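Local coordinates for ileal bile acid-binding protein (PDB 3ELX) that binds bile acids such as cholate and probably carries them, and perhaps fatty acids, in the cytoplasm, at residues F38-E43 and W53-P58; G8-E13 and G110-T115. One frame throughout, in Å; residues are numbered along the deposited sequence.

Contact 1: residues F38-E43 and W53-P58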
loop_
_atom_site.group_PDB
_atom_site.type_symbol
_atom_site.label_atom_id
_atom_site.label_comp_id
_atom_site.label_asym_id
_atom_site.label_seq_id
_atom_site.Cartn_x
_atom_site.Cartn_y
_atom_site.Cartn_z
ATOM N N PHE A 38 -1.453 13.293 7.207
ATOM C CA PHE A 38 -1.878 13.232 5.806
ATOM C C PHE A 38 -2.767 12.006 5.611
ATOM O O PHE A 38 -2.479 10.936 6.144
ATOM C CB PHE A 38 -0.647 13.168 4.890
ATOM C CG PHE A 38 -0.957 13.246 3.405
ATOM C CD1 PHE A 38 -1.188 14.476 2.785
ATOM C CD2 PHE A 38 -0.986 12.093 2.628
ATOM C CE1 PHE A 38 -1.452 14.556 1.413
ATOM C CE2 PHE A 38 -1.261 12.159 1.250
ATOM C CZ PHE A 38 -1.493 13.388 0.644
ATOM N N LYS A 39 -3.849 12.171 4.858
ATOM C CA LYS A 39 -4.737 11.050 4.556
ATOM C C LYS A 39 -4.499 10.607 3.116
ATOM O O LYS A 39 -4.877 11.297 2.171
ATOM C CB LYS A 39 -6.205 11.431 4.784
ATOM C CG LYS A 39 -6.499 11.864 6.205
ATOM C CD LYS A 39 -7.991 11.949 6.498
ATOM C CE LYS A 39 -8.541 13.326 6.247
ATOM N NZ LYS A 39 -7.938 14.384 7.115
ATOM N N LEU A 40 -3.855 9.463 2.947
ATOM C CA LEU A 40 -3.565 8.992 1.604
ATOM C C LEU A 40 -4.838 8.540 0.895
ATOM O O LEU A 40 -5.597 7.725 1.437
ATOM C CB LEU A 40 -2.599 7.823 1.665
ATOM C CG LEU A 40 -2.080 7.287 0.335
ATOM C CD1 LEU A 40 -1.111 8.301 -0.260
ATOM C CD2 LEU A 40 -1.390 5.933 0.552
ATOM N N VAL A 41 -5.049 9.055 -0.318
ATOM C CA VAL A 41 -6.116 8.575 -1.203
ATOM C C VAL A 41 -5.563 7.543 -2.175
ATOM O O VAL A 41 -4.512 7.744 -2.792
ATOM C CB VAL A 41 -6.806 9.719 -1.971
ATOM C CG1 VAL A 41 -7.792 9.181 -3.003
ATOM C CG2 VAL A 41 -7.536 10.620 -0.989
ATOM N N THR A 42 -6.283 6.432 -2.275
ATOM C CA THR A 42 -5.930 5.326 -3.154
ATOM C C THR A 42 -7.028 5.163 -4.187
ATOM O O THR A 42 -8.205 5.100 -3.837
ATOM C CB THR A 42 -5.806 4.009 -2.354
ATOM O OG1 THR A 42 -4.762 4.129 -1.384
ATOM C CG2 THR A 42 -5.471 2.851 -3.270
ATOM N N GLU A 43 -6.645 5.086 -5.455
ATOM C CA GLU A 43 -7.586 4.786 -6.520
ATOM C C GLU A 43 -7.232 3.422 -7.105
ATOM O O GLU A 43 -6.081 3.188 -7.493
ATOM C CB GLU A 43 -7.509 5.862 -7.592
ATOM C CG GLU A 43 -8.449 5.659 -8.750
ATOM C CD GLU A 43 -8.205 6.666 -9.859
ATOM O OE1 GLU A 43 -7.164 7.373 -9.831
ATOM O OE2 GLU A 43 -9.059 6.749 -10.757
ATOM N N TRP A 53 -3.201 0.450 -9.566
ATOM C CA TRP A 53 -3.270 0.861 -8.168
ATOM C C TRP A 53 -2.543 2.188 -8.034
ATOM O O TRP A 53 -1.334 2.247 -8.202
ATOM C CB TRP A 53 -2.581 -0.210 -7.322
ATOM C CG TRP A 53 -2.929 -0.169 -5.874
ATOM C CD1 TRP A 53 -2.589 0.796 -4.966
ATOM C CD2 TRP A 53 -3.685 -1.153 -5.156
ATOM N NE1 TRP A 53 -3.087 0.470 -3.723
ATOM C CE2 TRP A 53 -3.763 -0.720 -3.816
ATOM C CE3 TRP A 53 -4.292 -2.366 -5.515
ATOM C CZ2 TRP A 53 -4.424 -1.457 -2.830
ATOM C CZ3 TRP A 53 -4.963 -3.093 -4.535
ATOM C CH2 TRP A 53 -5.024 -2.629 -3.210
ATOM N N THR A 54 -3.292 3.251 -7.747
ATOM C CA THR A 54 -2.737 4.606 -7.738
ATOM C C THR A 54 -2.832 5.218 -6.345
ATOM O O THR A 54 -3.884 5.163 -5.706
ATOM C CB THR A 54 -3.484 5.488 -8.770
ATOM O OG1 THR A 54 -3.390 4.889 -10.071
ATOM C CG2 THR A 54 -2.901 6.882 -8.824
ATOM N N GLN A 55 -1.723 5.779 -5.872
ATOM C CA GLN A 55 -1.693 6.422 -4.559
ATOM C C GLN A 55 -1.267 7.866 -4.718
ATOM O O GLN A 55 -0.271 8.171 -5.388
ATOM C CB GLN A 55 -0.730 5.709 -3.594
ATOM C CG GLN A 55 -1.085 4.252 -3.346
ATOM C CD GLN A 55 -0.004 3.530 -2.569
ATOM O OE1 GLN A 55 1.180 3.666 -2.864
ATOM N NE2 GLN A 55 -0.407 2.752 -1.579
ATOM N N TYR A 56 -2.019 8.754 -4.074
ATOM C CA TYR A 56 -1.793 10.181 -4.168
ATOM C C TYR A 56 -1.058 10.697 -2.939
ATOM O O TYR A 56 -1.667 11.108 -1.948
ATOM C CB TYR A 56 -3.133 10.900 -4.365
ATOM C CG TYR A 56 -3.784 10.560 -5.690
ATOM C CD1 TYR A 56 -3.544 11.335 -6.820
ATOM C CD2 TYR A 56 -4.634 9.452 -5.817
ATOM C CE1 TYR A 56 -4.126 11.037 -8.046
ATOM C CE2 TYR A 56 -5.230 9.143 -7.043
ATOM C CZ TYR A 56 -4.970 9.938 -8.157
ATOM O OH TYR A 56 -5.532 9.645 -9.392
ATOM N N TYR A 57 0.265 10.649 -3.012
ATOM C CA TYR A 57 1.106 11.104 -1.916
ATOM C C TYR A 57 1.220 12.629 -1.897
ATOM O O TYR A 57 0.782 13.304 -2.846
ATOM C CB TYR A 57 2.487 10.444 -1.992
ATOM C CG TYR A 57 2.471 9.006 -1.549
ATOM C CD1 TYR A 57 2.596 8.668 -0.190
ATOM C CD2 TYR A 57 2.328 7.985 -2.471
ATOM C CE1 TYR A 57 2.569 7.341 0.227
ATOM C CE2 TYR A 57 2.314 6.654 -2.067
ATOM C CZ TYR A 57 2.426 6.343 -0.719
ATOM O OH TYR A 57 2.399 5.025 -0.312
ATOM N N PRO A 58 1.790 13.190 -0.812
ATOM C CA PRO A 58 1.916 14.646 -0.751
ATOM C C PRO A 58 2.706 15.256 -1.912
ATOM O O PRO A 58 3.508 14.573 -2.571
ATOM C CB PRO A 58 2.664 14.882 0.569
ATOM C CG PRO A 58 2.300 13.666 1.404
ATOM C CD PRO A 58 2.297 12.544 0.415
HETATM O O HOH W 1 -4.146 11.793 -1.067
HETATM O O HOH W 2 -3.001 2.183 -1.323
HETATM O O HOH W 3 -5.741 3.456 -10.523
#
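Glu43 and Thr54 pair through two backbone hydrogen bonds, Glu43 N to Thr54 O and Thr54 N to Glu43 O, each 2.8 Å long. On the face that carries Glu43, Thr54 and Tyr56, the Glu43 and Tyr56 side chains meet: CG of Glu43 stands anti to its backbone N (chi1 -180°), the chain runs on extended, and the Tyr56 hydroxyl gives its proton to Glu43 OE1 over 2.8 Å, with carboxylate and ring planes 25° apart. Packing is close at the other end too. Pro58 CG sits over the centre of the Phe38 ring, 3.6 Å from its centroid, a CH-pi contact, while Leu40 CD1 does the same to the Tyr57 ring at 3.7 Å. The looser part is the opening of the strand, where one water accepts from Val41 N and donates to Tyr56 O, the latter over 2.7 Å. A second water serves the Thr42 and Gln55 face, binding Thr42 OG1 and accepting from Trp53 NE1 and Gln55 NE2. The 158° angle makes the strands antiparallel, and as consecutive neighbours in the sheet they form a beta hairpin of the calycin barrel; Gln55 and Tyr57 each contact cholate in a bile-acid complex of this protein.

Contact 2: residues G8-E13 and G110-T115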
loop_
_atom_site.group_PDB
_atom_site.type_symbol
_atom_site.label_atom_id
_atom_site.label_comp_id
_atom_site.label_asym_id
_atom_site.label_seq_id
_atom_site.Cartn_x
_atom_site.Cartn_y
_atom_site.Cartn_z
ATOM N N GLY A 8 -12.433 1.473 -6.787
ATOM C CA GLY A 8 -12.915 2.762 -6.309
ATOM C C GLY A 8 -11.838 3.694 -5.800
ATOM O O GLY A 8 -10.654 3.436 -5.953
ATOM N N LYS A 9 -12.279 4.797 -5.205
ATOM C CA LYS A 9 -11.374 5.719 -4.518
ATOM C C LYS A 9 -11.605 5.609 -3.020
ATOM O O LYS A 9 -12.748 5.651 -2.547
ATOM C CB LYS A 9 -11.527 7.176 -4.974
ATOM C CG LYS A 9 -10.865 7.485 -6.320
ATOM C CD LYS A 9 -10.776 8.981 -6.564
ATOM C CE LYS A 9 -10.112 9.272 -7.908
ATOM N NZ LYS A 9 -9.799 10.716 -8.034
ATOM N N TRP A 10 -10.493 5.452 -2.305
ATOM C CA TRP A 10 -10.469 5.191 -0.869
ATOM C C TRP A 10 -9.585 6.214 -0.188
ATOM O O TRP A 10 -8.629 6.692 -0.790
ATOM C CB TRP A 10 -9.858 3.812 -0.619
ATOM C CG TRP A 10 -10.506 2.676 -1.393
ATOM C CD1 TRP A 10 -10.254 2.319 -2.696
ATOM C CD2 TRP A 10 -11.491 1.746 -0.907
ATOM N NE1 TRP A 10 -11.008 1.217 -3.038
ATOM C CE2 TRP A 10 -11.782 0.853 -1.967
ATOM C CE3 TRP A 10 -12.141 1.573 0.325
ATOM C CZ2 TRP A 10 -12.706 -0.193 -1.832
ATOM C CZ3 TRP A 10 -13.066 0.534 0.456
ATOM C CH2 TRP A 10 -13.335 -0.331 -0.617
ATOM N N GLU A 11 -9.885 6.545 1.066
ATOM C CA GLU A 11 -9.058 7.497 1.811
ATOM C C GLU A 11 -8.775 6.996 3.216
ATOM O O GLU A 11 -9.676 6.504 3.905
ATOM C CB GLU A 11 -9.757 8.855 1.878
ATOM C CG GLU A 11 -8.958 9.969 2.524
ATOM C CD GLU A 11 -9.805 11.225 2.647
ATOM O OE1 GLU A 11 -9.621 12.167 1.837
ATOM O OE2 GLU A 11 -10.683 11.254 3.547
ATOM N N THR A 12 -7.521 7.117 3.630
ATOM C CA THR A 12 -7.102 6.646 4.948
ATOM C C THR A 12 -8.016 7.204 6.030
ATOM O O THR A 12 -8.272 8.403 6.078
ATOM C CB THR A 12 -5.665 7.065 5.232
ATOM O OG1 THR A 12 -4.819 6.576 4.184
ATOM C CG2 THR A 12 -5.203 6.487 6.557
ATOM N N GLU A 13 -8.484 6.319 6.906
ATOM C CA GLU A 13 -9.392 6.682 8.000
ATOM C C GLU A 13 -8.731 6.364 9.341
ATOM O O GLU A 13 -8.811 7.155 10.291
ATOM C CB GLU A 13 -10.700 5.912 7.816
ATOM C CG GLU A 13 -11.748 6.062 8.890
ATOM C CD GLU A 13 -12.967 5.197 8.613
ATOM O OE1 GLU A 13 -14.097 5.704 8.768
ATOM O OE2 GLU A 13 -12.797 4.009 8.254
ATOM N N GLY A 110 -16.009 -3.860 4.404
ATOM C CA GLY A 110 -16.246 -2.764 3.477
ATOM C C GLY A 110 -15.124 -1.743 3.395
ATOM O O GLY A 110 -15.250 -0.750 2.675
ATOM N N LYS A 111 -14.040 -1.985 4.133
ATOM C CA LYS A 111 -12.898 -1.061 4.180
ATOM C C LYS A 111 -11.680 -1.681 3.510
ATOM O O LYS A 111 -11.531 -2.899 3.504
ATOM C CB LYS A 111 -12.520 -0.718 5.618
ATOM C CG LYS A 111 -13.684 -0.423 6.541
ATOM C CD LYS A 111 -14.068 1.015 6.488
ATOM C CE LYS A 111 -15.142 1.267 7.527
ATOM N NZ LYS A 111 -14.983 2.593 8.143
ATOM N N LEU A 112 -10.815 -0.835 2.963
ATOM C CA LEU A 112 -9.539 -1.277 2.397
ATOM C C LEU A 112 -8.516 -1.337 3.521
ATOM O O LEU A 112 -8.192 -0.313 4.116
ATOM C CB LEU A 112 -9.080 -0.308 1.301
ATOM C CG LEU A 112 -7.718 -0.558 0.647
ATOM C CD1 LEU A 112 -7.735 -1.836 -0.135
ATOM C CD2 LEU A 112 -7.319 0.620 -0.243
ATOM N N VAL A 113 -8.017 -2.538 3.822
ATOM C CA VAL A 113 -7.066 -2.709 4.913
ATOM C C VAL A 113 -5.718 -3.134 4.363
ATOM O O VAL A 113 -5.602 -4.199 3.757
ATOM C CB VAL A 113 -7.550 -3.751 5.936
ATOM C CG1 VAL A 113 -6.562 -3.829 7.093
ATOM C CG2 VAL A 113 -8.955 -3.384 6.459
ATOM N N GLU A 114 -4.713 -2.295 4.591
ATOM C CA GLU A 114 -3.384 -2.476 4.015
ATOM C C GLU A 114 -2.368 -2.639 5.129
ATOM O O GLU A 114 -2.231 -1.761 5.977
ATOM C CB GLU A 114 -3.023 -1.280 3.147
ATOM C CG GLU A 114 -3.936 -1.117 1.954
ATOM C CD GLU A 114 -3.596 0.111 1.141
ATOM O OE1 GLU A 114 -2.683 0.026 0.291
ATOM O OE2 GLU A 114 -4.238 1.159 1.359
ATOM N N THR A 115 -1.677 -3.777 5.137
ATOM C CA THR A 115 -0.720 -4.076 6.202
ATOM C C THR A 115 0.687 -4.181 5.613
ATOM O O THR A 115 0.932 -5.019 4.731
ATOM C CB THR A 115 -1.088 -5.393 6.908
ATOM O OG1 THR A 115 -2.425 -5.330 7.420
ATOM C CG2 THR A 115 -0.104 -5.702 8.050
#
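Trp10 and Leu112 meet with their side chains at about a right angle, and with Lys111 they have the most surface buried here. The indole of Trp10 reaches the start of 110-115. Leu112 CB stands over one face of the six-membered ring, displaced toward the rim: it is 4.0 Å from the centroid, 24° off the normal, a CH-pi contact, and 3.7 Å from Trp10 CE3. Leu112 CD2 extends the contact to the other ring, 4.0 Å from Trp10 CG. At the indole's edge, in its plane, Gly110 O is 3.4 Å from Trp10 CZ3. The pyrrole nitrogen is satisfied outside the two segments, NE1 being hydrogen-bonded to Phe6 O, which should restrict rotation of the indole. An alanine in place of Trp10 would probably open a gap beside Leu112 and leave Phe6 O without its indole donor.

Lys111 works at the exposed end. Its side chain bends at chi2 (-88°) and again at chi4, which sets NZ, and NZ forms a 2.6 Å salt bridge with Glu13 OE2, which receives it on its syn lone pair, the side of OE1; the two side chains again cross at about a right angle.

No backbone bond joins the segments, whose strand axes pass 8.2 Å apart at 63°. This is side-chain packing between next-but-one strands of the curved barrel sheet, with strand 124-133 between 8-16 and 111-119: Trp10 touches its Ser131 and makes a cation-pi contact with Lys133, Glu13 touches Lys132, and Lys111 touches Thr130. Strand 41-47 flanks 8-16 on its other side, with Ile44 touching both Trp10 and Leu112.

How the contacts relate
From the N terminus, strand 8-16 supplies the first half of contact 2, which is completed only by residues 110-115, closing a loop of 96 residues. Contact 1 is nested inside that loop and spans just nine residues, those of the hairpin turn and its flanking strand ends. The two meet along neighbouring strands, their centres 10 Å apart: Thr42 O lies 2.8 Å from Trp10 N and Leu40 O lies 3.0 Å from Thr12 N, both probable hydrogen bonds. Contact 1 thus joins adjacent strands of the sheet, whereas contact 2 reaches past strand 124-133. Through the pairing of 41-47 with 8-16, the hairpin closed by contact 1 is joined to the strand that contact 2 packs against 111-119.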